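PDB 3MYV: SusD superfamily protein from Bacteroides vulgatus, which probably binds polysaccharide at the outer membrane of the bacterium, as members of the SusD family do, for uptake of glycans. Local coordinates for residues H65-L70 with L432-E436; N58-F63 with H415-D420; F128-K134 with W425-V431; L26-Y32 with R78-I82; D42-D46 with T407-K411. All blocks are in the same frame, centred on the assembly; numbering follows the deposited sequence.

Contact 1 of 5, residues H65-L70 with L432-E436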
# COMPACT_ATOMS: atom_id res chain seq x y z
N HIS A 65 10.00 9.58 -14.95
CA HIS A 65 8.80 9.00 -15.57
C HIS A 65 8.41 9.83 -16.78
O HIS A 65 8.43 11.06 -16.73
CB HIS A 65 7.62 9.01 -14.60
CG HIS A 65 7.94 8.47 -13.25
ND1 HIS A 65 8.20 7.14 -13.03
CD2 HIS A 65 7.98 9.07 -12.04
CE1 HIS A 65 8.44 6.95 -11.75
NE2 HIS A 65 8.32 8.11 -11.12
N ARG A 66 8.01 9.17 -17.86
CA ARG A 66 7.48 9.91 -19.01
C ARG A 66 6.38 9.16 -19.75
O ARG A 66 6.23 7.94 -19.58
CB ARG A 66 8.62 10.30 -19.94
CG ARG A 66 9.43 9.16 -20.42
CD ARG A 66 10.66 9.65 -21.19
NE ARG A 66 10.98 8.69 -22.24
CZ ARG A 66 11.77 7.63 -22.10
NH1 ARG A 66 12.38 7.37 -20.94
NH2 ARG A 66 11.96 6.82 -23.14
N PRO A 67 5.56 9.89 -20.52
CA PRO A 67 4.40 9.24 -21.13
C PRO A 67 4.73 8.01 -21.99
O PRO A 67 3.97 7.05 -21.98
CB PRO A 67 3.79 10.37 -21.97
CG PRO A 67 4.15 11.58 -21.22
CD PRO A 67 5.52 11.34 -20.69
N ASN A 68 5.87 8.01 -22.70
CA ASN A 68 6.26 6.85 -23.51
C ASN A 68 7.06 5.79 -22.77
O ASN A 68 7.42 4.77 -23.35
CB ASN A 68 6.95 7.27 -24.83
CG ASN A 68 8.36 7.84 -24.63
OD1 ASN A 68 8.92 7.84 -23.53
ND2 ASN A 68 8.95 8.32 -25.73
N SER A 69 7.30 6.01 -21.48
CA SER A 69 8.01 5.05 -20.64
C SER A 69 7.75 5.43 -19.18
O SER A 69 8.50 6.21 -18.58
CB SER A 69 9.51 5.07 -20.96
OG SER A 69 10.20 3.98 -20.36
N LEU A 70 6.67 4.89 -18.61
CA LEU A 70 6.29 5.31 -17.24
C LEU A 70 7.41 5.01 -16.24
O LEU A 70 7.56 5.76 -15.30
CB LEU A 70 4.97 4.73 -16.78
CG LEU A 70 3.71 5.57 -17.04
CD1 LEU A 70 3.52 5.95 -18.53
CD2 LEU A 70 2.48 4.89 -16.47
N LEU A 432 2.04 10.00 -11.73
CA LEU A 432 2.60 9.42 -12.96
C LEU A 432 1.91 9.99 -14.18
O LEU A 432 0.75 10.46 -14.09
CB LEU A 432 2.43 7.91 -12.98
CG LEU A 432 3.28 7.11 -12.01
CD1 LEU A 432 2.76 5.70 -11.96
CD2 LEU A 432 4.80 7.14 -12.33
N PRO A 433 2.61 9.99 -15.33
CA PRO A 433 1.91 10.41 -16.54
C PRO A 433 0.98 9.30 -17.09
O PRO A 433 1.21 8.10 -16.87
CB PRO A 433 3.04 10.69 -17.51
CG PRO A 433 4.08 9.65 -17.13
CD PRO A 433 3.99 9.56 -15.62
N ILE A 434 -0.07 9.73 -17.78
CA ILE A 434 -0.92 8.85 -18.56
C ILE A 434 -0.05 8.27 -19.70
O ILE A 434 0.64 9.03 -20.39
CB ILE A 434 -2.15 9.63 -19.15
CG1 ILE A 434 -2.98 10.34 -18.06
CG2 ILE A 434 -3.02 8.67 -19.99
CD1 ILE A 434 -3.55 9.44 -16.97
N PRO A 435 -0.06 6.94 -19.88
CA PRO A 435 0.74 6.33 -20.96
C PRO A 435 0.36 6.86 -22.32
O PRO A 435 -0.84 6.99 -22.63
CB PRO A 435 0.41 4.83 -20.86
CG PRO A 435 -0.07 4.65 -19.46
CD PRO A 435 -0.72 5.91 -19.05
N GLU A 436 1.36 7.13 -23.14
CA GLU A 436 1.18 7.75 -24.45
C GLU A 436 0.16 6.97 -25.31
O GLU A 436 -0.66 7.57 -26.02
CB GLU A 436 2.53 7.83 -25.16
CG GLU A 436 2.49 8.47 -26.54
CD GLU A 436 3.87 8.56 -27.20
OE1 GLU A 436 4.41 7.51 -27.62
OE2 GLU A 436 4.39 9.68 -27.32
O HOH W 1 6.98 8.33 -28.16
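Leu432 and His65 meet methyl to ring: CD2 of Leu432 stands over the centre of the imidazole, 3.5 Å from the centroid of the His65 ring and 10° off its normal, a CH-pi contact. His65 CG stands anti to the carbonyl carbon (chi1 -49°), which brings the ring to this methyl. Pro433 CG packs 3.5 Å from Arg66 C, and the side chains of Pro67 and Pro433 cross at about a right angle. Leu70 lays both methyls against the prolines, CD1 reaching Pro435 CG at 3.9 Å. The Glu436 N-H binds Pro67 O at 2.9 Å from above the carbonyl plane, and a water accepts from Asn68 ND2 and donates to Glu436 OE1. In the second shell, His65 ND1 donates to Leu70 O at 2.7 Å, while Lys44 holds NE2, fixing the imidazole in rotation. Phe128 of helix 103-128 backs both leucines. A type I beta turn, Arg66 to Ser69, thus docks on a proline-rich extended segment, a loop of the N-terminal part against one near the C-terminus of this SusD-family chain.

Contact 2 of 5, residues N58-F63 with H415-D420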
# COMPACT_ATOMS: atom_id res chain seq x y z
N ASN A 58 15.10 2.94 -8.69
CA ASN A 58 15.86 4.10 -9.13
C ASN A 58 14.98 5.16 -9.83
O ASN A 58 15.02 6.33 -9.47
CB ASN A 58 17.01 3.65 -10.01
CG ASN A 58 17.93 4.79 -10.36
OD1 ASN A 58 17.69 5.50 -11.31
ND2 ASN A 58 18.99 4.95 -9.61
N THR A 59 14.17 4.73 -10.79
CA THR A 59 13.31 5.63 -11.54
C THR A 59 12.24 6.22 -10.62
O THR A 59 11.97 7.39 -10.69
CB THR A 59 12.71 4.94 -12.78
OG1 THR A 59 11.91 3.81 -12.40
CG2 THR A 59 13.87 4.49 -13.77
N CYS A 60 11.68 5.42 -9.69
CA CYS A 60 10.77 6.02 -8.68
C CYS A 60 11.48 7.06 -7.81
O CYS A 60 10.99 8.19 -7.62
CB CYS A 60 10.11 4.94 -7.82
SG CYS A 60 8.87 3.96 -8.71
N TYR A 61 12.64 6.71 -7.28
CA TYR A 61 13.39 7.64 -6.44
C TYR A 61 13.71 8.94 -7.16
O TYR A 61 13.60 10.03 -6.59
CB TYR A 61 14.68 6.94 -6.01
CG TYR A 61 15.68 7.79 -5.29
CD1 TYR A 61 15.46 8.17 -3.98
CD2 TYR A 61 16.90 8.10 -5.88
CE1 TYR A 61 16.42 8.94 -3.28
CE2 TYR A 61 17.86 8.85 -5.20
CZ TYR A 61 17.62 9.25 -3.90
OH TYR A 61 18.57 10.00 -3.26
N MSE A 62 14.10 8.81 -8.42
CA MSE A 62 14.50 9.96 -9.24
C MSE A 62 13.32 10.63 -9.95
O MSE A 62 13.52 11.56 -10.73
CB MSE A 62 15.54 9.50 -10.26
CG MSE A 62 16.84 8.98 -9.66
SE MSE A 62 17.81 10.29 -8.63
CE MSE A 62 18.33 11.58 -10.03
N PHE A 63 12.08 10.20 -9.66
CA PHE A 63 10.89 10.69 -10.40
C PHE A 63 11.14 10.75 -11.92
O PHE A 63 10.70 11.66 -12.60
CB PHE A 63 10.38 12.03 -9.86
CG PHE A 63 9.77 11.93 -8.47
CD1 PHE A 63 10.59 11.67 -7.36
CD2 PHE A 63 8.39 12.07 -8.27
CE1 PHE A 63 10.03 11.53 -6.06
CE2 PHE A 63 7.82 11.96 -6.98
CZ PHE A 63 8.63 11.68 -5.87
N HIS A 415 22.15 10.53 -0.10
CA HIS A 415 21.30 10.69 -1.27
C HIS A 415 22.13 10.80 -2.55
O HIS A 415 23.26 11.31 -2.54
CB HIS A 415 20.38 11.90 -1.13
CG HIS A 415 19.17 11.63 -0.28
ND1 HIS A 415 18.07 10.95 -0.76
CD2 HIS A 415 18.87 11.98 0.99
CE1 HIS A 415 17.16 10.88 0.20
NE2 HIS A 415 17.63 11.48 1.28
N LEU A 416 21.56 10.31 -3.64
CA LEU A 416 22.22 10.39 -4.94
C LEU A 416 22.21 11.80 -5.53
O LEU A 416 21.33 12.61 -5.21
CB LEU A 416 21.55 9.45 -5.93
CG LEU A 416 21.41 7.97 -5.55
CD1 LEU A 416 20.87 7.18 -6.74
CD2 LEU A 416 22.75 7.42 -5.09
N PRO A 417 23.17 12.08 -6.41
CA PRO A 417 23.14 13.40 -7.06
C PRO A 417 21.83 13.63 -7.82
O PRO A 417 21.25 12.70 -8.36
CB PRO A 417 24.33 13.35 -8.05
CG PRO A 417 25.23 12.28 -7.53
CD PRO A 417 24.33 11.27 -6.83
N SER A 418 21.39 14.87 -7.86
CA SER A 418 20.23 15.28 -8.63
C SER A 418 18.90 14.75 -8.13
O SER A 418 17.90 14.96 -8.81
CB SER A 418 20.42 14.94 -10.11
OG SER A 418 21.54 15.64 -10.61
N VAL A 419 18.86 14.13 -6.95
CA VAL A 419 17.57 13.78 -6.34
C VAL A 419 16.73 15.06 -6.20
O VAL A 419 17.27 16.17 -6.01
CB VAL A 419 17.73 13.10 -4.97
CG1 VAL A 419 18.39 14.04 -3.95
CG2 VAL A 419 16.36 12.58 -4.48
N ASP A 420 15.41 14.92 -6.35
CA ASP A 420 14.50 16.04 -6.07
C ASP A 420 14.42 16.25 -4.56
O ASP A 420 13.88 15.41 -3.83
CB ASP A 420 13.11 15.78 -6.66
CG ASP A 420 13.11 15.75 -8.17
OD1 ASP A 420 13.27 16.80 -8.82
OD2 ASP A 420 12.98 14.65 -8.71
O HOH W 2 13.92 12.75 -7.14
O HOH W 3 13.02 14.66 -11.32
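Tyr61 reaches from the last turn of helix 56-61 to His415 and Leu416, where a type II beta turn, Leu416 to Val419, begins; a Schellman motif with Phe63 at C-prime ends the helix. The tight part surrounds the phenol. Its OH shares a hydrogen bond of 2.7 Å with His415 ND1 and accepts the Leu416 N-H at 3.0 Å, so two partners grip one oxygen. The tyrosine and imidazole rings meet rim to rim, with planes only 2° apart. Val419 CG2 packs 3.6 Å from Tyr61 CZ, and Leu416 CG lies 3.7 Å from Tyr61 CE2. With CG anti to the backbone N (chi1 172°), the ring extends away from the helix into this setting. The looser side is that of selenomethionine Met62, bent at chi2 and chi3, whose CE comes 3.5 Å from Pro417 O beside the exposed Ser418. Water also fills in at Asp420: one molecule donates to Tyr61 O and accepts from Asp420 N, and a second, 2.6 Å from Asp420 OD2, donates to Met62 O.

Contact 3 of 5, residues F128-K134 with W425-V431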
# COMPACT_ATOMS: atom_id res chain seq x y z
N PHE A 128 -2.21 8.21 -10.17
CA PHE A 128 -2.44 9.05 -11.36
C PHE A 128 -3.21 10.36 -11.15
O PHE A 128 -3.26 11.19 -12.05
CB PHE A 128 -3.06 8.22 -12.49
CG PHE A 128 -2.15 7.14 -12.97
CD1 PHE A 128 -1.20 7.41 -13.96
CD2 PHE A 128 -2.20 5.87 -12.43
CE1 PHE A 128 -0.34 6.42 -14.40
CE2 PHE A 128 -1.32 4.87 -12.87
CZ PHE A 128 -0.39 5.15 -13.84
N GLY A 129 -3.78 10.54 -9.95
CA GLY A 129 -4.41 11.78 -9.55
C GLY A 129 -3.74 12.38 -8.34
O GLY A 129 -3.06 11.68 -7.57
N TYR A 130 -3.90 13.70 -8.21
CA TYR A 130 -3.35 14.42 -7.09
C TYR A 130 -4.12 13.98 -5.83
O TYR A 130 -5.28 13.50 -5.93
CB TYR A 130 -3.45 15.94 -7.33
CG TYR A 130 -2.43 16.45 -8.32
CD1 TYR A 130 -2.63 16.32 -9.69
CD2 TYR A 130 -1.25 17.05 -7.89
CE1 TYR A 130 -1.68 16.77 -10.60
CE2 TYR A 130 -0.31 17.51 -8.79
CZ TYR A 130 -0.52 17.37 -10.14
OH TYR A 130 0.43 17.84 -11.04
N PRO A 131 -3.49 14.08 -4.65
CA PRO A 131 -4.17 13.64 -3.43
C PRO A 131 -5.54 14.27 -3.28
O PRO A 131 -5.72 15.48 -3.50
CB PRO A 131 -3.24 14.13 -2.30
CG PRO A 131 -1.92 14.20 -2.94
CD PRO A 131 -2.15 14.64 -4.34
N TYR A 132 -6.52 13.45 -2.91
CA TYR A 132 -7.86 13.97 -2.66
C TYR A 132 -7.84 15.21 -1.80
O TYR A 132 -8.57 16.18 -2.07
CB TYR A 132 -8.76 12.91 -2.02
CG TYR A 132 -10.13 13.48 -1.69
CD1 TYR A 132 -11.12 13.51 -2.64
CD2 TYR A 132 -10.40 14.04 -0.43
CE1 TYR A 132 -12.35 14.02 -2.37
CE2 TYR A 132 -11.64 14.58 -0.16
CZ TYR A 132 -12.61 14.57 -1.13
OH TYR A 132 -13.85 15.11 -0.88
N THR A 133 -7.02 15.17 -0.74
CA THR A 133 -6.99 16.23 0.25
C THR A 133 -6.40 17.53 -0.30
O THR A 133 -6.59 18.56 0.30
CB THR A 133 -6.22 15.79 1.52
OG1 THR A 133 -5.02 15.10 1.14
CG2 THR A 133 -7.09 14.86 2.34
N LYS A 134 -5.75 17.52 -1.47
CA LYS A 134 -5.28 18.80 -2.06
C LYS A 134 -6.41 19.77 -2.43
O LYS A 134 -6.30 20.99 -2.24
CB LYS A 134 -4.41 18.55 -3.31
CG LYS A 134 -3.80 19.83 -3.89
CD LYS A 134 -2.96 19.54 -5.11
CE LYS A 134 -2.25 20.79 -5.56
NZ LYS A 134 -1.53 20.54 -6.85
N TRP A 425 2.67 18.36 -3.01
CA TRP A 425 1.57 18.06 -3.91
C TRP A 425 1.42 19.05 -5.09
O TRP A 425 0.48 18.94 -5.87
CB TRP A 425 0.28 17.83 -3.14
CG TRP A 425 -0.29 18.97 -2.37
CD1 TRP A 425 -0.09 20.30 -2.60
CD2 TRP A 425 -1.22 18.88 -1.27
NE1 TRP A 425 -0.81 21.05 -1.69
CE2 TRP A 425 -1.53 20.21 -0.88
CE3 TRP A 425 -1.84 17.83 -0.60
CZ2 TRP A 425 -2.39 20.50 0.18
CZ3 TRP A 425 -2.71 18.12 0.46
CH2 TRP A 425 -2.98 19.44 0.84
N ASP A 426 2.32 20.02 -5.19
CA ASP A 426 2.36 20.94 -6.34
C ASP A 426 3.40 20.51 -7.35
O ASP A 426 3.48 21.08 -8.44
CB ASP A 426 2.68 22.36 -5.88
CG ASP A 426 1.57 22.97 -5.03
OD1 ASP A 426 0.40 22.67 -5.25
OD2 ASP A 426 1.91 23.79 -4.16
N PHE A 427 4.21 19.51 -7.00
CA PHE A 427 5.22 18.96 -7.92
C PHE A 427 4.54 18.13 -8.99
O PHE A 427 3.82 17.19 -8.68
CB PHE A 427 6.18 18.07 -7.14
CG PHE A 427 7.33 17.55 -7.96
CD1 PHE A 427 8.00 18.35 -8.87
CD2 PHE A 427 7.80 16.26 -7.73
CE1 PHE A 427 9.09 17.86 -9.58
CE2 PHE A 427 8.87 15.79 -8.42
CZ PHE A 427 9.52 16.58 -9.34
N TYR A 428 4.79 18.45 -10.26
CA TYR A 428 3.99 17.85 -11.34
C TYR A 428 4.20 16.35 -11.44
O TYR A 428 3.32 15.63 -11.94
CB TYR A 428 4.21 18.56 -12.68
CG TYR A 428 5.45 18.17 -13.47
CD1 TYR A 428 6.69 18.72 -13.18
CD2 TYR A 428 5.37 17.29 -14.52
CE1 TYR A 428 7.82 18.39 -13.90
CE2 TYR A 428 6.48 16.95 -15.26
CZ TYR A 428 7.71 17.50 -14.95
OH TYR A 428 8.82 17.16 -15.68
N LYS A 429 5.33 15.87 -10.93
CA LYS A 429 5.62 14.44 -10.98
C LYS A 429 5.21 13.71 -9.71
O LYS A 429 5.58 12.55 -9.53
CB LYS A 429 7.08 14.19 -11.36
CG LYS A 429 7.38 14.72 -12.76
CD LYS A 429 8.65 14.21 -13.33
CE LYS A 429 9.87 14.88 -12.73
NZ LYS A 429 11.09 14.53 -13.50
N CYS A 430 4.42 14.36 -8.84
CA CYS A 430 3.79 13.64 -7.72
C CYS A 430 2.67 12.71 -8.17
O CYS A 430 2.12 11.95 -7.36
CB CYS A 430 3.30 14.58 -6.60
SG CYS A 430 1.70 15.43 -6.93
N VAL A 431 2.35 12.76 -9.46
CA VAL A 431 1.56 11.75 -10.15
C VAL A 431 2.34 11.24 -11.35
O VAL A 431 3.21 11.94 -11.89
CB VAL A 431 0.20 12.29 -10.64
CG1 VAL A 431 -0.71 12.63 -9.43
CG2 VAL A 431 0.37 13.52 -11.55
O HOH W 4 -0.44 12.21 -5.84
O HOH W 5 1.02 16.37 -13.21
O HOH W 6 -0.52 22.97 -7.95
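Trp425 lies flat against Lys134, whose CA sits over the six-membered ring, 3.7 Å from its centroid and 12° off the normal. The tryptophan CG takes the position between backbone N and carbonyl carbon (chi1 64°), which turns the indole back toward helix 132-135. Lys134 is fully extended, so its methylenes run across the indole face and NZ donates to Trp425 O at 2.7 Å; a salt bridge from NZ to Asp426 OD1 at 3.3 Å, weak as a hydrogen bond, is accompanied by a water that bonds to both atoms. With an alanine here instead of Trp425, the lysine methylenes would probably lose their flat support and a gap would open beside Pro131. The contact joins the link between helices 103-128 and 132-135 to the loop following strand 422-423, bringing N- and C-terminal parts of the SusD-family fold together. Here Tyr130 is wedged between loop residues: Trp425 O lies at its edge, 3.3 Å from Tyr130 CD2, Cys430 SG approaches Tyr130 CE2 obliquely at 3.4 Å, and Val431 CG1 covers one face, offset toward the rim. That methyl also packs on Gly129 O. Tyr130 OH donates to a water that donates to Tyr428 O.

Contact 4 of 5, residues L26-Y32 with R78-I82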
# COMPACT_ATOMS: atom_id res chain seq x y z
N LEU A 26 -2.66 -12.28 -10.61
CA LEU A 26 -2.28 -11.13 -11.41
C LEU A 26 -1.67 -10.03 -10.53
O LEU A 26 -0.72 -9.33 -10.90
CB LEU A 26 -3.51 -10.57 -12.17
CG LEU A 26 -4.01 -11.45 -13.30
CD1 LEU A 26 -5.46 -11.10 -13.76
CD2 LEU A 26 -3.01 -11.39 -14.47
N MSE A 27 -2.26 -9.85 -9.36
CA MSE A 27 -1.86 -8.79 -8.45
C MSE A 27 -0.45 -9.01 -7.88
O MSE A 27 0.28 -8.04 -7.57
CB MSE A 27 -2.88 -8.72 -7.31
CG MSE A 27 -2.78 -7.53 -6.47
SE MSE A 27 -4.22 -7.44 -5.06
CE MSE A 27 -5.46 -8.41 -5.84
N SER A 28 -0.06 -10.27 -7.80
CA SER A 28 1.26 -10.64 -7.24
C SER A 28 2.45 -10.36 -8.17
O SER A 28 3.61 -10.56 -7.78
CB SER A 28 1.26 -12.13 -6.91
OG SER A 28 1.36 -12.86 -8.10
N GLY A 29 2.17 -9.93 -9.40
CA GLY A 29 3.22 -9.68 -10.36
C GLY A 29 4.14 -8.58 -9.84
O GLY A 29 3.70 -7.68 -9.12
N SER A 30 5.40 -8.66 -10.21
CA SER A 30 6.39 -7.66 -9.74
C SER A 30 6.04 -6.25 -10.22
O SER A 30 6.40 -5.28 -9.57
CB SER A 30 7.79 -8.03 -10.21
OG SER A 30 7.83 -8.07 -11.62
N GLY A 31 5.28 -6.14 -11.31
CA GLY A 31 4.79 -4.87 -11.80
C GLY A 31 3.73 -4.18 -10.95
O GLY A 31 3.43 -2.99 -11.17
N TYR A 32 3.13 -4.92 -10.01
CA TYR A 32 2.11 -4.36 -9.10
C TYR A 32 2.48 -4.67 -7.63
O TYR A 32 3.42 -4.07 -7.12
CB TYR A 32 0.70 -4.81 -9.54
CG TYR A 32 -0.50 -4.14 -8.86
CD1 TYR A 32 -0.37 -2.91 -8.19
CD2 TYR A 32 -1.77 -4.72 -8.92
CE1 TYR A 32 -1.48 -2.30 -7.55
CE2 TYR A 32 -2.88 -4.12 -8.31
CZ TYR A 32 -2.73 -2.91 -7.62
OH TYR A 32 -3.81 -2.31 -7.03
N ARG A 78 -1.47 -3.22 -15.07
CA ARG A 78 -1.86 -4.39 -14.29
C ARG A 78 -3.14 -4.14 -13.47
O ARG A 78 -4.06 -4.95 -13.54
CB ARG A 78 -0.70 -4.94 -13.44
CG ARG A 78 -1.02 -6.21 -12.66
CD ARG A 78 -1.62 -7.29 -13.49
NE ARG A 78 -0.72 -7.59 -14.58
CZ ARG A 78 0.30 -8.45 -14.53
NH1 ARG A 78 0.55 -9.21 -13.47
NH2 ARG A 78 1.05 -8.61 -15.61
N PRO A 79 -3.25 -2.99 -12.76
CA PRO A 79 -4.53 -2.78 -12.07
C PRO A 79 -5.71 -2.67 -13.06
O PRO A 79 -6.80 -3.12 -12.75
CB PRO A 79 -4.33 -1.44 -11.35
CG PRO A 79 -2.88 -1.47 -11.02
CD PRO A 79 -2.22 -2.08 -12.24
N PHE A 80 -5.49 -2.11 -14.24
CA PHE A 80 -6.59 -2.03 -15.21
C PHE A 80 -6.98 -3.39 -15.73
O PHE A 80 -8.16 -3.63 -15.94
CB PHE A 80 -6.29 -1.09 -16.38
CG PHE A 80 -6.66 0.32 -16.09
CD1 PHE A 80 -7.96 0.66 -15.77
CD2 PHE A 80 -5.69 1.30 -16.07
CE1 PHE A 80 -8.30 1.97 -15.50
CE2 PHE A 80 -6.04 2.61 -15.80
CZ PHE A 80 -7.33 2.95 -15.52
N TYR A 81 -5.99 -4.25 -15.95
CA TYR A 81 -6.24 -5.60 -16.41
C TYR A 81 -7.06 -6.36 -15.36
O TYR A 81 -8.02 -7.04 -15.69
CB TYR A 81 -4.91 -6.33 -16.73
CG TYR A 81 -5.14 -7.67 -17.42
CD1 TYR A 81 -5.38 -8.83 -16.67
CD2 TYR A 81 -5.16 -7.77 -18.80
CE1 TYR A 81 -5.61 -10.03 -17.28
CE2 TYR A 81 -5.40 -8.99 -19.42
CZ TYR A 81 -5.62 -10.11 -18.65
OH TYR A 81 -5.86 -11.31 -19.24
N ILE A 82 -6.68 -6.23 -14.11
CA ILE A 82 -7.39 -6.88 -13.03
C ILE A 82 -8.83 -6.38 -12.93
O ILE A 82 -9.76 -7.17 -12.75
CB ILE A 82 -6.63 -6.73 -11.69
CG1 ILE A 82 -5.28 -7.46 -11.72
CG2 ILE A 82 -7.48 -7.29 -10.52
CD1 ILE A 82 -4.30 -7.02 -10.60
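The chain leaving helix 13-27 runs beside helix 77-94, with Leu26 nearest Ile82 and Tyr32 nearest Arg78 (CA atoms 6.8 and 6.5 Å apart), and a type I beta turn, Gly29 to Tyr32, closes its path. This is helix-end packing within the N-terminal, TPR-clan part of the SusD family. Arg78 folds over the helix end: its chain bends at chi2 (51°) and again at chi3, and NH1 donates to Leu26 O at 2.9 Å, in the carbonyl plane on a lone pair, with an N-H...O angle of 163°. The carbonyl in turn lies in the guanidinium plane, while Leu26 CD2 sits over one face, toward the rim. A methionine in place of the arginine would probably leave Leu26 O without this donor and the end of helix 13-27 less firmly tied to helix 77-94. Beside this bond, Leu26 CB packs 3.6 Å from Ile82 CG1, and Leu26 CD1 meets the edge of the Tyr81 ring. Ile82 CD1 reaches the edge of the Tyr32 ring, whose hydroxyl is hydrogen-bonded to Asp123 OD2 of helix 103-128. Over the centre of that same ring stands Pro79 CG, 3.7 Å from the centroid of the Tyr32 ring and 10° off its normal.

Contact 5 of 5, residues D42-D46 with T407-K411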
# COMPACT_ATOMS: atom_id res chain seq x y z
N ASP A 42 7.77 3.86 -1.08
CA ASP A 42 8.94 4.06 -0.23
C ASP A 42 10.01 4.93 -0.88
O ASP A 42 10.57 5.82 -0.24
CB ASP A 42 9.54 2.71 0.15
CG ASP A 42 8.71 1.98 1.20
OD1 ASP A 42 8.70 2.47 2.34
OD2 ASP A 42 8.10 0.94 0.89
N MSE A 43 10.32 4.67 -2.16
CA MSE A 43 11.44 5.35 -2.79
C MSE A 43 11.17 6.84 -3.02
O MSE A 43 12.11 7.62 -3.13
CB MSE A 43 11.85 4.68 -4.10
CG MSE A 43 12.38 3.23 -3.87
SE MSE A 43 14.11 3.20 -3.00
CE MSE A 43 13.92 1.49 -2.15
N LYS A 44 9.90 7.21 -3.05
CA LYS A 44 9.49 8.61 -3.22
C LYS A 44 9.37 9.40 -1.92
O LYS A 44 9.16 10.64 -1.92
CB LYS A 44 8.16 8.64 -4.01
CG LYS A 44 8.31 8.09 -5.41
CD LYS A 44 7.03 8.09 -6.25
CE LYS A 44 7.34 7.79 -7.73
NZ LYS A 44 8.08 8.92 -8.35
N GLY A 45 9.47 8.70 -0.80
CA GLY A 45 9.51 9.34 0.51
C GLY A 45 10.91 9.81 0.92
O GLY A 45 11.81 9.98 0.08
N ASP A 46 11.08 10.00 2.22
CA ASP A 46 12.36 10.44 2.80
C ASP A 46 13.10 9.35 3.57
O ASP A 46 14.21 9.59 4.11
CB ASP A 46 12.12 11.66 3.70
CG ASP A 46 11.18 11.37 4.84
OD1 ASP A 46 10.56 10.29 4.83
OD2 ASP A 46 11.05 12.22 5.73
N THR A 407 5.85 18.71 2.89
CA THR A 407 6.97 18.71 1.93
C THR A 407 7.90 17.57 2.33
O THR A 407 8.33 17.50 3.48
CB THR A 407 7.75 20.01 1.99
OG1 THR A 407 6.86 21.08 1.75
CG2 THR A 407 8.90 20.02 0.96
N ILE A 408 8.15 16.67 1.39
CA ILE A 408 9.09 15.57 1.61
C ILE A 408 10.49 16.13 1.36
O ILE A 408 10.78 16.64 0.27
CB ILE A 408 8.81 14.37 0.67
CG1 ILE A 408 7.33 13.94 0.77
CG2 ILE A 408 9.69 13.16 1.05
CD1 ILE A 408 6.92 12.94 -0.24
N VAL A 409 11.33 16.09 2.38
CA VAL A 409 12.70 16.61 2.30
C VAL A 409 13.67 15.44 2.15
O VAL A 409 13.74 14.54 3.00
CB VAL A 409 13.07 17.45 3.53
CG1 VAL A 409 14.53 17.92 3.43
CG2 VAL A 409 12.10 18.64 3.67
N ARG A 410 14.40 15.45 1.04
CA ARG A 410 15.29 14.37 0.62
C ARG A 410 16.60 15.01 0.21
O ARG A 410 16.85 15.27 -0.96
CB ARG A 410 14.66 13.59 -0.55
CG ARG A 410 13.19 13.23 -0.28
CD ARG A 410 12.32 13.22 -1.53
NE ARG A 410 12.42 11.94 -2.21
CZ ARG A 410 12.75 11.75 -3.48
NH1 ARG A 410 12.97 12.75 -4.30
NH2 ARG A 410 12.80 10.51 -3.94
N LYS A 411 17.43 15.29 1.21
CA LYS A 411 18.70 15.95 0.97
C LYS A 411 19.75 15.52 1.98
O LYS A 411 19.45 14.97 3.05
CB LYS A 411 18.51 17.47 0.94
CG LYS A 411 18.14 18.12 2.25
CD LYS A 411 17.88 19.61 2.05
CE LYS A 411 17.47 20.28 3.36
NZ LYS A 411 17.35 21.77 3.25
O HOH W 7 10.38 14.68 4.81
O HOH W 8 13.32 14.39 5.73
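Strand 408-409, half of a two-stranded antiparallel hairpin with strand 422-423, and the residue after it bring Ile408 and Arg410 against the chain leaving helix 36-43. Arg410 does the polar work. Its NH2 donates to Met43 O at 3.1 Å, in the carbonyl plane on a lone pair, and its NE to Gly45 O, also at 3.1 Å but from above that carbonyl's plane. Both oxygens lie in the guanidinium plane, at its edge, so the flat group is held against rotation. Bends at chi2 (147°) and chi3 (85°) curl the arginine around to these carbonyls. Other bonds complete the grip: NH1 binds Asp420 O and NH2 also binds Tyr61 O. Ile408 supplies the apolar part, CG2 lying 3.6 Å from Gly45 C and CD1 3.6 Å from Lys44 O, with helix 397-403 packed on its side chain. Asp46 CB rests 3.4 Å from Val409 O. Asp46 OD2 accepts from two waters, one of which takes the Val409 N-H at 3.0 Å while the other donates to Val409 O; OD1 of Asp46 forms a salt bridge with Arg397. A buried arginine, gathering carbonyls from the ends of helices 36-43 and 56-61 and from neighbouring loops, here ties the short beta hairpin to the helical body of the SusD-family fold.

Overall arrangement
Four of the contacts, 1, 2, 3 and 5, join the N-terminal part of the chain to residues beyond 400; contact 4 stays within the first hundred residues, and its centre is nearest that of the chain. Contact 5 is the most buried and rests on arginine-to-carbonyl bonds, whereas the others are partly buried: contact 1 is mostly proline and leucine packing, contact 2 a tyrosine hydroxyl bound to two partners, with waters between the helix end and Asp420, contact 3 aromatic rings with a lysine, contact 4 helix packing under one arginine. Arg410 of contact 5 also bonds Tyr61 and Asp420 of contact 2. Lys44 links contact 5 to His65 of contact 1, and Phe128 of contact 3 packs on contact 1.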